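Local structure of type-2Ba cytolytic delta-endotoxin (Bacillus thuringiensis serovar israelensis, 2RCI) at residues Ser101-Ser104 and Ala105-Thr109. The protein probably kills the larvae of dipteran insects by making pores in the epithelial cell membrane of the midgut. Numbering follows the deposited sequence. Where two conformers were deposited one is given.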
loop_
_atom_site.group_PDB
_atom_site.type_symbol
_atom_site.label_atom_id
_atom_site.label_comp_id
_atom_site.label_asym_id
_atom_site.label_seq_id
_atom_site.Cartn_x
_atom_site.Cartn_y
_atom_site.Cartn_z
ATOM N N SER A 101 9.200 -6.597 -5.507
ATOM C CA SER A 101 8.268 -6.728 -4.383
ATOM C C SER A 101 7.189 -5.666 -4.447
ATOM O O SER A 101 5.984 -5.962 -4.297
ATOM C CB SER A 101 9.011 -6.647 -3.036
ATOM O OG SER A 101 9.715 -7.853 -2.807
ATOM N N VAL A 102 7.604 -4.433 -4.706
ATOM C CA VAL A 102 6.640 -3.323 -4.785
ATOM C C VAL A 102 5.660 -3.543 -5.946
ATOM O O VAL A 102 4.436 -3.468 -5.769
ATOM C CB VAL A 102 7.337 -1.942 -4.932
ATOM C CG1 VAL A 102 6.284 -0.854 -5.114
ATOM C CG2 VAL A 102 8.262 -1.626 -3.748
ATOM N N VAL A 103 6.192 -3.830 -7.132
ATOM C CA VAL A 103 5.347 -3.942 -8.334
ATOM C C VAL A 103 4.397 -5.134 -8.244
ATOM O O VAL A 103 3.240 -5.037 -8.672
ATOM C CB VAL A 103 6.189 -3.926 -9.635
ATOM C CG1 VAL A 103 5.329 -4.301 -10.880
ATOM C CG2 VAL A 103 6.809 -2.489 -9.820
ATOM N N SER A 104 4.872 -6.256 -7.681
ATOM C CA SER A 104 3.999 -7.413 -7.446
ATOM C C SER A 104 2.837 -7.026 -6.526
ATOM O O SER A 104 1.669 -7.407 -6.756
ATOM C CB SER A 104 4.787 -8.577 -6.826
ATOM O OG SER A 104 3.920 -9.652 -6.515
ATOM N N ALA A 105 3.158 -6.309 -5.460
ATOM C CA ALA A 105 2.121 -5.836 -4.509
ATOM C C ALA A 105 1.123 -4.880 -5.175
ATOM O O ALA A 105 -0.085 -5.028 -4.955
ATOM C CB ALA A 105 2.743 -5.208 -3.268
ATOM N N ILE A 106 1.603 -3.927 -5.984
ATOM C CA ILE A 106 0.688 -3.036 -6.736
ATOM C C ILE A 106 -0.178 -3.850 -7.724
ATOM O O ILE A 106 -1.384 -3.621 -7.837
ATOM C CB ILE A 106 1.409 -1.893 -7.468
ATOM C CG1 ILE A 106 2.227 -1.001 -6.519
ATOM C CG2 ILE A 106 0.384 -1.025 -8.325
ATOM C CD1 ILE A 106 3.234 -0.119 -7.346
ATOM N N THR A 107 0.428 -4.814 -8.419
ATOM C CA THR A 107 -0.311 -5.667 -9.361
ATOM C C THR A 107 -1.432 -6.451 -8.675
ATOM O O THR A 107 -2.557 -6.526 -9.191
ATOM C CB THR A 107 0.648 -6.614 -10.101
ATOM O OG1 THR A 107 1.601 -5.814 -10.785
ATOM C CG2 THR A 107 -0.118 -7.496 -11.119
ATOM N N ASN A 108 -1.134 -7.008 -7.499
ATOM C CA ASN A 108 -2.137 -7.718 -6.722
ATOM C C ASN A 108 -3.193 -6.823 -6.046
ATOM O O ASN A 108 -4.172 -7.329 -5.482
ATOM C CB ASN A 108 -1.434 -8.642 -5.713
ATOM C CG ASN A 108 -0.741 -9.794 -6.405
ATOM O OD1 ASN A 108 -1.188 -10.233 -7.442
ATOM N ND2 ASN A 108 0.365 -10.279 -5.837
ATOM N N THR A 109 -3.045 -5.510 -6.184
ATOM C CA THR A 109 -4.042 -4.557 -5.665
ATOM C C THR A 109 -5.229 -4.495 -6.647
ATOM O O THR A 109 -6.359 -4.242 -6.243
ATOM C CB THR A 109 -3.406 -3.159 -5.518
ATOM O OG1 THR A 109 -2.381 -3.199 -4.510
ATOM C CG2 THR A 109 -4.462 -2.050 -5.169
HETATM O O HOH W 1 3.005 -9.640 -4.051
#
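With chi1 of T107 at -59°, OG1 stands beside its own backbone N and opposite the carbonyl carbon, turned back toward V103. S104 OG lies anti to its backbone N (chi1 176°), on the side of a water near N108. OG1 of T107 donates to V103 O at 2.8 Å, and T107 N to the same oxygen in the regular i to i+4 bond. The two donors come from opposite faces of the carbonyl plane, OG1 lying 36° out of it. V103 O thus takes two bonds from one residue, and the threonine hydroxyl spends its proton within its own helix. Two residues on, T109 OG1 likewise donates four residues back, to A105 O at 3.0 Å, but T109 N goes to I106 O.

The side chains of V102 and I106 meet only through carbon, beside the backbone bond from I106 N to V102 O (2.9 Å). They run side by side, CG1 of V102 lying 3.9 Å from CD1 of I106, and I106 continues onto I81 and I85 of helix 74-89. Helix 96-110 belongs to one of the two helical layers that enclose the beta-sheet of this Cyt toxin; A105 and T109 face that sheet, touching F140 and I138, whereas T107 packs on I78.

On the more open side, one S104 conformer puts OG 3.7 Å from N108 ND2 with a water between them, a bridge doubtful for the other. The water, 2.6 Å from S104 OG, accepts only a weak bond from N108 ND2 (3.3 Å). The stronger partner of the N108 side chain is N112, whose ND2 is hydrogen-bonded to OD1.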